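Local coordinates for protein monomethylamine methyltransferase mtmB1 (Methanosarcina barkeri, PDB 1NTH) that catalyses transfer of the methyl group from monomethylamine to the corrinoid cofactor of its partner protein MtmC, a step of methanogenesis from methylamine, at residues E20-Q24 against D25-L29; E68-E72 against C73-C77; V84-E88 against D89-D93; L236-L240 against D241-V245. All coordinates share one frame; numbering follows the deposited sequence. Where two conformers were deposited one is given.

Contact 1: residues E20-Q24 against D25-L29; sequences EKCTQ and DDWDL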
loop_
_atom_site.group_PDB
_atom_site.type_symbol
_atom_site.label_atom_id
_atom_site.label_comp_id
_atom_site.label_asym_id
_atom_site.label_seq_id
_atom_site.Cartn_x
_atom_site.Cartn_y
_atom_site.Cartn_z
ATOM N N GLU A 20 17.682 1.202 -43.630
ATOM C CA GLU A 20 17.688 1.693 -45.004
ATOM C C GLU A 20 16.988 3.048 -45.086
ATOM O O GLU A 20 15.851 3.191 -44.633
ATOM C CB GLU A 20 16.964 0.696 -45.911
ATOM C CG GLU A 20 17.125 0.965 -47.398
ATOM C CD GLU A 20 16.201 0.110 -48.250
ATOM O OE1 GLU A 20 15.980 -1.068 -47.899
ATOM O OE2 GLU A 20 15.703 0.615 -49.278
ATOM N N LYS A 21 17.667 4.041 -45.660
ATOM C CA LYS A 21 17.087 5.373 -45.803
ATOM C C LYS A 21 15.975 5.277 -46.841
ATOM O O LYS A 21 16.100 4.550 -47.827
ATOM C CB LYS A 21 18.143 6.377 -46.266
ATOM C CG LYS A 21 18.138 7.682 -45.479
ATOM C CD LYS A 21 16.910 8.505 -45.806
ATOM C CE LYS A 21 16.914 9.851 -45.112
ATOM N NZ LYS A 21 15.747 10.644 -45.588
ATOM N N CYS A 22 14.900 6.026 -46.631
ATOM C CA CYS A 22 13.761 5.972 -47.532
ATOM C C CYS A 22 12.848 7.173 -47.279
ATOM O O CYS A 22 12.654 7.570 -46.132
ATOM C CB CYS A 22 13.029 4.647 -47.267
ATOM S SG CYS A 22 11.386 4.438 -47.950
ATOM N N THR A 23 12.304 7.771 -48.338
ATOM C CA THR A 23 11.408 8.911 -48.159
ATOM C C THR A 23 10.042 8.355 -47.783
ATOM O O THR A 23 9.747 7.193 -48.061
ATOM C CB THR A 23 11.260 9.753 -49.445
ATOM O OG1 THR A 23 10.532 9.008 -50.427
ATOM C CG2 THR A 23 12.629 10.123 -50.000
ATOM N N GLN A 24 9.207 9.174 -47.156
ATOM C CA GLN A 24 7.891 8.700 -46.758
ATOM C C GLN A 24 7.027 8.402 -47.980
ATOM O O GLN A 24 6.155 7.535 -47.932
ATOM C CB GLN A 24 7.198 9.711 -45.835
ATOM C CG GLN A 24 5.989 9.119 -45.115
ATOM C CD GLN A 24 5.578 9.898 -43.875
ATOM O OE1 GLN A 24 4.621 9.531 -43.191
ATOM N NE2 GLN A 24 6.298 10.975 -43.579
ATOM N N ASP A 25 7.270 9.112 -49.077
ATOM C CA ASP A 25 6.511 8.865 -50.299
ATOM C C ASP A 25 6.911 7.522 -50.894
ATOM O O ASP A 25 6.069 6.806 -51.443
ATOM C CB ASP A 25 6.746 9.980 -51.323
ATOM C CG ASP A 25 5.801 11.153 -51.136
ATOM O OD1 ASP A 25 5.015 11.137 -50.167
ATOM O OD2 ASP A 25 5.843 12.093 -51.961
ATOM N N ASP A 26 8.194 7.178 -50.795
ATOM C CA ASP A 26 8.655 5.894 -51.319
ATOM C C ASP A 26 7.963 4.781 -50.548
ATOM O O ASP A 26 7.677 3.716 -51.092
ATOM C CB ASP A 26 10.170 5.726 -51.159
ATOM C CG ASP A 26 10.968 6.588 -52.125
ATOM O OD1 ASP A 26 10.522 6.787 -53.275
ATOM O OD2 ASP A 26 12.061 7.049 -51.727
ATOM N N TRP A 27 7.700 5.035 -49.271
ATOM C CA TRP A 27 7.048 4.045 -48.428
ATOM C C TRP A 27 5.551 3.963 -48.704
ATOM O O TRP A 27 5.029 2.885 -48.997
ATOM C CB TRP A 27 7.290 4.379 -46.950
ATOM C CG TRP A 27 6.806 3.319 -45.993
ATOM C CD1 TRP A 27 5.666 3.348 -45.237
ATOM C CD2 TRP A 27 7.464 2.085 -45.682
ATOM N NE1 TRP A 27 5.580 2.207 -44.468
ATOM C CE2 TRP A 27 6.669 1.418 -44.722
ATOM C CE3 TRP A 27 8.650 1.480 -46.118
ATOM C CZ2 TRP A 27 7.025 0.172 -44.191
ATOM C CZ3 TRP A 27 9.005 0.240 -45.591
ATOM C CH2 TRP A 27 8.191 -0.400 -44.635
ATOM N N ASP A 28 4.872 5.105 -48.631
ATOM C CA ASP A 28 3.426 5.168 -48.830
ATOM C C ASP A 28 2.919 4.928 -50.242
ATOM O O ASP A 28 1.876 4.308 -50.431
ATOM C CB ASP A 28 2.874 6.527 -48.398
ATOM C CG ASP A 28 3.239 6.889 -46.980
ATOM O OD1 ASP A 28 3.397 5.969 -46.149
ATOM O OD2 ASP A 28 3.350 8.102 -46.700
ATOM N N LEU A 29 3.648 5.443 -51.224
ATOM C CA LEU A 29 3.226 5.340 -52.614
ATOM C C LEU A 29 3.880 4.234 -53.430
ATOM O O LEU A 29 3.570 4.074 -54.614
ATOM C CB LEU A 29 3.457 6.687 -53.305
ATOM C CG LEU A 29 2.942 7.914 -52.543
ATOM C CD1 LEU A 29 3.256 9.174 -53.339
ATOM C CD2 LEU A 29 1.445 7.788 -52.297
HETATM O O HOH W 1 1.810 9.721 -45.001
#
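Gln24 O receives two backbone amides of the first helical turn: Asp28 N lies 2.8 Å away on a nearly straight bond (174°), and Trp27 N adds a weak one, its single N-H being shared with Thr23 O, to which it makes the better bond. This turn begins helix 24-42, and Thr23 caps it from the N-cap position in a capping box with Asp26. The crowded position of OG1, between backbone N and carbonyl carbon (chi1 69°), brings the hydroxyl in front of Asp26 N, which donates to Thr23 OG1 at 3.0 Å. In return the Asp26 side chain folds back over the cap, where its OD2 takes a long, weak bond from Thr23 N (3.5 Å). Beside the box, Cys22 SG rests at the indole edge, near the ring plane, and packs on Trp27 CB at 4.2 Å.

On another flank, the extended chain of Gln24 crosses Asp28, with amide and carboxylate planes 61° apart. Both polar ends meet Lys237, which forms a salt bridge with Asp28 OD1 and donates to Gln24 OE1. A water spans the pair as well, donating to Asp28 OD2 at 2.8 Å and weakly to Gln24 OE1 at 3.3 Å.

Contact 2: residues E68-E72 against C73-C77; sequences EMLLE and CGIYC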
loop_
_atom_site.group_PDB
_atom_site.type_symbol
_atom_site.label_atom_id
_atom_site.label_comp_id
_atom_site.label_asym_id
_atom_site.label_seq_id
_atom_site.Cartn_x
_atom_site.Cartn_y
_atom_site.Cartn_z
ATOM N N GLU A 68 4.131 -12.231 -44.044
ATOM C CA GLU A 68 5.112 -11.897 -45.072
ATOM C C GLU A 68 5.191 -10.397 -45.324
ATOM O O GLU A 68 6.263 -9.864 -45.611
ATOM C CB GLU A 68 4.766 -12.622 -46.377
ATOM C CG GLU A 68 5.918 -12.692 -47.370
ATOM C CD GLU A 68 5.551 -13.430 -48.646
ATOM O OE1 GLU A 68 4.804 -14.431 -48.567
ATOM O OE2 GLU A 68 6.019 -13.015 -49.727
ATOM N N MET A 69 4.058 -9.713 -45.217
ATOM C CA MET A 69 4.035 -8.268 -45.402
ATOM C C MET A 69 4.959 -7.625 -44.368
ATOM O O MET A 69 5.807 -6.794 -44.696
ATOM C CB MET A 69 2.605 -7.758 -45.206
ATOM C CG MET A 69 2.409 -6.267 -45.426
ATOM S SD MET A 69 2.363 -5.819 -47.174
ATOM C CE MET A 69 2.433 -4.044 -47.067
ATOM N N LEU A 70 4.793 -8.012 -43.108
ATOM C CA LEU A 70 5.614 -7.451 -42.042
ATOM C C LEU A 70 7.087 -7.813 -42.206
ATOM O O LEU A 70 7.964 -6.965 -42.047
ATOM C CB LEU A 70 5.112 -7.944 -40.681
ATOM C CG LEU A 70 5.786 -7.324 -39.454
ATOM C CD1 LEU A 70 5.570 -5.814 -39.440
ATOM C CD2 LEU A 70 5.204 -7.956 -38.192
ATOM N N LEU A 71 7.352 -9.073 -42.529
ATOM C CA LEU A 71 8.717 -9.551 -42.698
ATOM C C LEU A 71 9.476 -8.900 -43.856
ATOM O O LEU A 71 10.643 -8.528 -43.714
ATOM C CB LEU A 71 8.716 -11.068 -42.892
ATOM C CG LEU A 71 10.079 -11.695 -43.201
ATOM C CD1 LEU A 71 11.025 -11.510 -42.020
ATOM C CD2 LEU A 71 9.899 -13.169 -43.511
ATOM N N GLU A 72 8.813 -8.760 -44.998
ATOM C CA GLU A 72 9.459 -8.193 -46.184
ATOM C C GLU A 72 9.548 -6.666 -46.209
ATOM O O GLU A 72 10.538 -6.108 -46.686
ATOM C CB GLU A 72 8.751 -8.678 -47.445
ATOM C CG GLU A 72 8.822 -10.180 -47.648
ATOM C CD GLU A 72 10.246 -10.684 -47.790
ATOM O OE1 GLU A 72 10.992 -10.128 -48.621
ATOM O OE2 GLU A 72 10.617 -11.642 -47.077
ATOM N N CYS A 73 8.526 -5.990 -45.696
ATOM C CA CYS A 73 8.513 -4.530 -45.685
ATOM C C CYS A 73 9.234 -3.923 -44.498
ATOM O O CYS A 73 10.104 -3.066 -44.654
ATOM C CB CYS A 73 7.080 -4.004 -45.680
ATOM S SG CYS A 73 6.170 -4.305 -47.197
ATOM N N GLY A 74 8.859 -4.372 -43.307
ATOM C CA GLY A 74 9.445 -3.826 -42.102
ATOM C C GLY A 74 8.580 -2.662 -41.655
ATOM O O GLY A 74 7.427 -2.535 -42.084
ATOM N N ILE A 75 9.139 -1.803 -40.811
ATOM C CA ILE A 75 8.417 -0.651 -40.291
ATOM C C ILE A 75 9.176 0.641 -40.578
ATOM O O ILE A 75 10.375 0.738 -40.323
ATOM C CB ILE A 75 8.218 -0.774 -38.758
ATOM C CG1 ILE A 75 7.430 -2.049 -38.432
ATOM C CG2 ILE A 75 7.511 0.459 -38.222
ATOM C CD1 ILE A 75 6.006 -2.061 -38.961
ATOM N N TYR A 76 8.465 1.633 -41.101
ATOM C CA TYR A 76 9.066 2.921 -41.420
ATOM C C TYR A 76 9.050 3.831 -40.193
ATOM O O TYR A 76 8.005 4.012 -39.564
ATOM C CB TYR A 76 8.279 3.596 -42.548
ATOM C CG TYR A 76 8.907 4.874 -43.061
ATOM C CD1 TYR A 76 10.025 4.834 -43.893
ATOM C CD2 TYR A 76 8.396 6.119 -42.702
ATOM C CE1 TYR A 76 10.620 6.006 -44.357
ATOM C CE2 TYR A 76 8.985 7.301 -43.162
ATOM C CZ TYR A 76 10.096 7.232 -43.988
ATOM O OH TYR A 76 10.682 8.391 -44.454
ATOM N N CYS A 77 10.203 4.400 -39.855
ATOM C CA CYS A 77 10.294 5.322 -38.726
ATOM C C CYS A 77 10.265 6.738 -39.296
ATOM O O CYS A 77 11.181 7.143 -40.012
ATOM C CB CYS A 77 11.586 5.105 -37.940
ATOM S SG CYS A 77 11.761 6.245 -36.532
#
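The flat groups that meet here are peptides: Cys73 N donates to Met69 O at 3.0 Å, a regular bond of the last helical turn. Cys73 CB also lies against this acceptor, 3.2 Å from Met69 O. The one aromatic ring of these residues, that of Tyr76, lies beyond the turn and meets the Trp27 ring at an interplanar angle of about 25°, while its hydroxyl bonds to Cys22 O and His81.

On the side of the turn facing helix 24-42, Met69 meets Cys73 through its methyl end. In one of its two conformers, Met69 leaves the helix with CG opposite its own backbone N and then bends at chi2 (77°), which carries its methyl CE to 3.7 Å from Cys73 SG. Leu236 and helix 24-42 pack against Met69 as well. One residue further on, Leu70 CD1 touches Ile75 CD1 at 3.8 Å, so that the helix and the first residue of strand 75-77 share an apolar patch with Tyr86, which touches both; both also touch Asn284 of helix 271-288.

Between these two pairs the chain turns at Gly74, whose N makes a weak bond of 3.0 Å to Leu70 O. Its backbone has positive phi (91°), and a side chain here would collide with the carbonyl oxygen of Cys73, so the backbone shape favours glycine. Gly74 thus ends helix 56-73 as the first residue to leave the helical conformation, and the chain passes at once into the buried strand 75-77.

Contact 3: residues V84-E88 against D89-D93; sequences VKYTE and DEIWD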
loop_
_atom_site.group_PDB
_atom_site.type_symbol
_atom_site.label_atom_id
_atom_site.label_comp_id
_atom_site.label_asym_id
_atom_site.label_seq_id
_atom_site.Cartn_x
_atom_site.Cartn_y
_atom_site.Cartn_z
ATOM N N VAL A 84 12.981 -0.224 -40.380
ATOM C CA VAL A 84 13.408 -1.238 -39.425
ATOM C C VAL A 84 12.930 -2.594 -39.929
ATOM O O VAL A 84 11.744 -2.780 -40.205
ATOM C CB VAL A 84 12.812 -0.989 -38.022
ATOM C CG1 VAL A 84 13.123 -2.170 -37.109
ATOM C CG2 VAL A 84 13.385 0.296 -37.437
ATOM N N LYS A 85 13.860 -3.534 -40.047
ATOM C CA LYS A 85 13.561 -4.879 -40.527
ATOM C C LYS A 85 13.640 -5.920 -39.419
ATOM O O LYS A 85 14.512 -5.852 -38.556
ATOM C CB LYS A 85 14.557 -5.264 -41.623
ATOM C CG LYS A 85 14.435 -4.477 -42.920
ATOM C CD LYS A 85 13.352 -5.047 -43.825
ATOM C CE LYS A 85 13.311 -4.309 -45.157
ATOM N NZ LYS A 85 13.417 -5.230 -46.321
ATOM N N TYR A 86 12.724 -6.883 -39.462
ATOM C CA TYR A 86 12.689 -7.979 -38.499
ATOM C C TYR A 86 13.149 -9.240 -39.219
ATOM O O TYR A 86 13.169 -9.287 -40.450
ATOM C CB TYR A 86 11.262 -8.248 -38.013
ATOM C CG TYR A 86 10.561 -7.091 -37.353
ATOM C CD1 TYR A 86 9.423 -6.525 -37.926
ATOM C CD2 TYR A 86 11.010 -6.580 -36.139
ATOM C CE1 TYR A 86 8.747 -5.484 -37.304
ATOM C CE2 TYR A 86 10.343 -5.539 -35.509
ATOM C CZ TYR A 86 9.213 -4.995 -36.097
ATOM O OH TYR A 86 8.552 -3.962 -35.476
ATOM N N THR A 87 13.518 -10.264 -38.455
ATOM C CA THR A 87 13.890 -11.539 -39.055
ATOM C C THR A 87 12.696 -12.446 -38.780
ATOM O O THR A 87 11.882 -12.157 -37.895
ATOM C CB THR A 87 15.144 -12.162 -38.414
ATOM O OG1 THR A 87 14.861 -12.519 -37.056
ATOM C CG2 THR A 87 16.314 -11.189 -38.461
ATOM N N GLU A 88 12.583 -13.532 -39.532
ATOM C CA GLU A 88 11.476 -14.460 -39.356
ATOM C C GLU A 88 11.443 -15.036 -37.945
ATOM O O GLU A 88 10.378 -15.156 -37.342
ATOM C CB GLU A 88 11.578 -15.604 -40.363
ATOM C CG GLU A 88 10.324 -16.452 -40.446
ATOM C CD GLU A 88 10.465 -17.594 -41.429
ATOM O OE1 GLU A 88 11.102 -17.389 -42.484
ATOM O OE2 GLU A 88 9.931 -18.689 -41.155
ATOM N N ASP A 89 12.610 -15.391 -37.422
ATOM C CA ASP A 89 12.686 -15.961 -36.085
ATOM C C ASP A 89 12.266 -14.975 -35.001
ATOM O O ASP A 89 11.703 -15.374 -33.983
ATOM C CB ASP A 89 14.095 -16.479 -35.798
ATOM C CG ASP A 89 14.456 -17.676 -36.654
ATOM O OD1 ASP A 89 13.578 -18.537 -36.872
ATOM O OD2 ASP A 89 15.621 -17.762 -37.097
ATOM N N GLU A 90 12.542 -13.691 -35.212
ATOM C CA GLU A 90 12.158 -12.681 -34.231
ATOM C C GLU A 90 10.644 -12.535 -34.208
ATOM O O GLU A 90 10.045 -12.386 -33.142
ATOM C CB GLU A 90 12.801 -11.328 -34.559
ATOM C CG GLU A 90 14.318 -11.339 -34.481
ATOM C CD GLU A 90 14.947 -10.027 -34.916
ATOM O OE1 GLU A 90 14.315 -9.286 -35.701
ATOM O OE2 GLU A 90 16.086 -9.749 -34.483
ATOM N N ILE A 91 10.021 -12.576 -35.383
ATOM C CA ILE A 91 8.573 -12.451 -35.448
ATOM C C ILE A 91 7.894 -13.639 -34.769
ATOM O O ILE A 91 6.923 -13.463 -34.029
ATOM C CB ILE A 91 8.079 -12.333 -36.911
ATOM C CG1 ILE A 91 8.694 -11.086 -37.558
ATOM C CG2 ILE A 91 6.555 -12.225 -36.940
ATOM C CD1 ILE A 91 8.307 -10.890 -39.019
ATOM N N TRP A 92 8.402 -14.846 -35.006
ATOM C CA TRP A 92 7.807 -16.026 -34.385
ATOM C C TRP A 92 7.978 -16.030 -32.869
ATOM O O TRP A 92 7.091 -16.481 -32.143
ATOM C CB TRP A 92 8.388 -17.307 -34.992
ATOM C CG TRP A 92 7.687 -17.695 -36.258
ATOM C CD1 TRP A 92 8.234 -17.803 -37.506
ATOM C CD2 TRP A 92 6.292 -17.995 -36.403
ATOM N NE1 TRP A 92 7.264 -18.149 -38.420
ATOM C CE2 TRP A 92 6.064 -18.273 -37.770
ATOM C CE3 TRP A 92 5.212 -18.055 -35.511
ATOM C CZ2 TRP A 92 4.799 -18.607 -38.266
ATOM C CZ3 TRP A 92 3.952 -18.387 -36.005
ATOM C CH2 TRP A 92 3.759 -18.657 -37.372
ATOM N N ASP A 93 9.115 -15.533 -32.392
ATOM C CA ASP A 93 9.356 -15.470 -30.953
ATOM C C ASP A 93 8.285 -14.585 -30.317
ATOM O O ASP A 93 7.780 -14.886 -29.239
ATOM C CB ASP A 93 10.752 -14.902 -30.672
ATOM C CG ASP A 93 10.993 -14.628 -29.192
ATOM O OD1 ASP A 93 11.184 -13.448 -28.839
ATOM O OD2 ASP A 93 10.992 -15.588 -28.387
HETATM O O HOH W 2 7.043 -18.255 -41.386
#
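Glu90 reaches back from the first helical turn to Thr87 and Tyr86, which precede the helix. Its CB sits 3.6 Å from Thr87 O. CG, turned away from its own carbonyl carbon (chi1 -64°), passes Thr87 CB, and the extended chain beyond it delivers the carboxylate to the backbone, with CD 3.8 Å from Thr87 N. At the tip OE1 takes the bond from Thr87 N at 3.0 Å; the N-H comes in from above the carboxylate plane, 49° out of it. The same oxygen stands 3.5 Å from Tyr86 CA and near the plane of the Tyr86 ring, at its edge. OE2 looks the other way, into a salt bridge with Arg15. With an alanine here, Thr87 N would probably be left without its carboxylate acceptor and Arg15 without this carboxylate.

The opposite leg of the exchange is Glu90 N donating to Thr87 OG1, although the hydroxyl is less surely placed. Thr87 O accepts from Ile91 N, and Ile91 CG1 also packs on Tyr86 CB at 3.9 Å.

Further round the turn Glu88 and Trp92 lie side by side and point the same way, carboxylate and indole planes 59° apart. Glu88 CG is 3.9 Å from Trp92 CD1. A water in the indole plane, at its edge, accepts from Trp92 NE1 at 3.0 Å and donates to Glu88 OE2, while Phe67 of helix 56-73 meets the Trp92 ring. Thr87 and Glu90 together form the capping box that starts helix 88-95.

Contact 4: residues L236-L240 against D241-V245; sequences LKIDL and DAISV
A strand-to-helix junction, with Asp239 at the N-cap between strand 237-238 and helix 240-251, brings Ile238, Asp239 and Leu240 against Ala242, Ile243 and Ser244. Ile238 leads the apolar side: CG1 lies opposite its backbone N (chi1 -162°), and CD1 comes down on Ala242 CB at 3.6 Å. Ile243 CD1 approaches Ile238 CG1 more loosely, at 4.3 Å, and Phe12 and Met288 join both isoleucines. Ile243 also packs on Pro174, and Ser244 on Ser173, of a neighbouring subunit.

Backbone bonds begin the helix. Ala242 N gives a weak bond to Asp239 O, and Ser244 N donates to Leu240 O at 3.1 Å; a water also donates to Leu240 O (2.7 Å) and accepts from Ser244 OG. The Asp239 carboxylate swings over the first turn, OD2 reaching 3.2 Å from Asp241 CB. Were an alanine here, the positive helix start would probably lack this compensating charge, and a gap would probably open beside Asp241 CB.

The OD2 atoms of Asp239 and Asp241 are 4.9 Å apart. If both are ionised, any repulsion between them is probably eased by the positive end of the helix and, for Asp241 OD2, by the bond from Ala210 N.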
loop_
_atom_site.group_PDB
_atom_site.type_symbol
_atom_site.label_atom_id
_atom_site.label_comp_id
_atom_site.label_asym_id
_atom_site.label_seq_id
_atom_site.Cartn_x
_atom_site.Cartn_y
_atom_site.Cartn_z
ATOM N N LEU A 236 2.145 0.552 -41.352
ATOM C CA LEU A 236 3.409 -0.095 -40.961
ATOM C C LEU A 236 4.418 1.025 -40.767
ATOM O O LEU A 236 5.481 1.063 -41.395
ATOM C CB LEU A 236 3.896 -1.076 -42.037
ATOM C CG LEU A 236 3.275 -2.476 -41.988
ATOM C CD1 LEU A 236 1.798 -2.402 -42.328
ATOM C CD2 LEU A 236 4.001 -3.395 -42.962
ATOM N N LYS A 237 4.071 1.927 -39.859
ATOM C CA LYS A 237 4.866 3.111 -39.605
ATOM C C LYS A 237 4.766 3.520 -38.136
ATOM O O LYS A 237 3.768 3.236 -37.474
ATOM C CB LYS A 237 4.321 4.221 -40.504
ATOM C CG LYS A 237 5.007 5.563 -40.420
ATOM C CD LYS A 237 4.257 6.581 -41.280
ATOM C CE LYS A 237 4.183 6.140 -42.739
ATOM N NZ LYS A 237 3.319 7.047 -43.555
ATOM N N ILE A 238 5.797 4.191 -37.635
ATOM C CA ILE A 238 5.807 4.625 -36.242
ATOM C C ILE A 238 6.741 5.819 -36.049
ATOM O O ILE A 238 7.639 6.061 -36.859
ATOM C CB ILE A 238 6.265 3.466 -35.314
ATOM C CG1 ILE A 238 5.859 3.752 -33.865
ATOM C CG2 ILE A 238 7.770 3.291 -35.390
ATOM C CD1 ILE A 238 4.364 3.734 -33.646
ATOM N N ASP A 239 6.518 6.566 -34.973
ATOM C CA ASP A 239 7.348 7.720 -34.639
ATOM C C ASP A 239 8.122 7.378 -33.366
ATOM O O ASP A 239 7.718 6.490 -32.615
ATOM C CB ASP A 239 6.471 8.951 -34.412
ATOM C CG ASP A 239 5.365 8.700 -33.405
ATOM O OD1 ASP A 239 4.543 7.786 -33.624
ATOM O OD2 ASP A 239 5.317 9.421 -32.391
ATOM N N LEU A 240 9.228 8.074 -33.120
ATOM C CA LEU A 240 10.034 7.792 -31.935
ATOM C C LEU A 240 9.342 8.096 -30.608
ATOM O O LEU A 240 9.659 7.479 -29.591
ATOM C CB LEU A 240 11.377 8.527 -32.015
ATOM C CG LEU A 240 12.325 7.959 -33.079
ATOM C CD1 LEU A 240 13.661 8.683 -33.020
ATOM C CD2 LEU A 240 12.526 6.467 -32.849
ATOM N N ASP A 241 8.406 9.040 -30.605
ATOM C CA ASP A 241 7.679 9.358 -29.376
ATOM C C ASP A 241 7.007 8.088 -28.850
ATOM O O ASP A 241 7.054 7.796 -27.653
ATOM C CB ASP A 241 6.615 10.430 -29.644
ATOM C CG ASP A 241 7.102 11.834 -29.321
ATOM O OD1 ASP A 241 8.309 12.104 -29.497
ATOM O OD2 ASP A 241 6.273 12.672 -28.900
ATOM N N ALA A 242 6.392 7.327 -29.752
ATOM C CA ALA A 242 5.712 6.093 -29.371
ATOM C C ALA A 242 6.685 5.079 -28.774
ATOM O O ALA A 242 6.357 4.372 -27.820
ATOM C CB ALA A 242 5.008 5.487 -30.583
ATOM N N ILE A 243 7.884 5.008 -29.341
ATOM C CA ILE A 243 8.897 4.072 -28.864
ATOM C C ILE A 243 9.309 4.371 -27.418
ATOM O O ILE A 243 9.528 3.449 -26.623
ATOM C CB ILE A 243 10.143 4.100 -29.793
ATOM C CG1 ILE A 243 9.732 3.702 -31.216
ATOM C CG2 ILE A 243 11.214 3.153 -29.278
ATOM C CD1 ILE A 243 9.086 2.334 -31.325
ATOM N N SER A 244 9.415 5.653 -27.076
ATOM C CA SER A 244 9.773 6.034 -25.711
ATOM C C SER A 244 8.604 5.773 -24.771
ATOM O O SER A 244 8.802 5.381 -23.623
ATOM C CB SER A 244 10.170 7.511 -25.639
ATOM O OG SER A 244 11.502 7.684 -26.083
ATOM N N VAL A 245 7.386 5.994 -25.255
ATOM C CA VAL A 245 6.205 5.754 -24.430
ATOM C C VAL A 245 6.118 4.265 -24.090
ATOM O O VAL A 245 5.779 3.890 -22.960
ATOM C CB VAL A 245 4.917 6.212 -25.150
ATOM C CG1 VAL A 245 3.691 5.712 -24.402
ATOM C CG2 VAL A 245 4.884 7.732 -25.222
HETATM O O HOH W 3 12.181 7.311 -28.569
#

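How the contacts relate
The contacts follow one another along the chain without overlap and lie on the same side of its centre. Contacts 1, 3 and 4 are helix beginnings, and contact 2 is a helix end. A small mixed sheet ties them together, its strands in the order 20-21, 82-84, 75-77, 237-238. Contact 2 is central: its centre lies about 10 Å from that of contact 3, 12 Å from contact 1 and 15 Å from contact 4. Ile75 O pairs with Val84 N of contact 3, and Tyr76 pairs with Leu236 and Ile238 of contact 4. Thus the sheet, separate from the parallel strands of the TIM barrel, joins early chain segments to the much later residues 236-245.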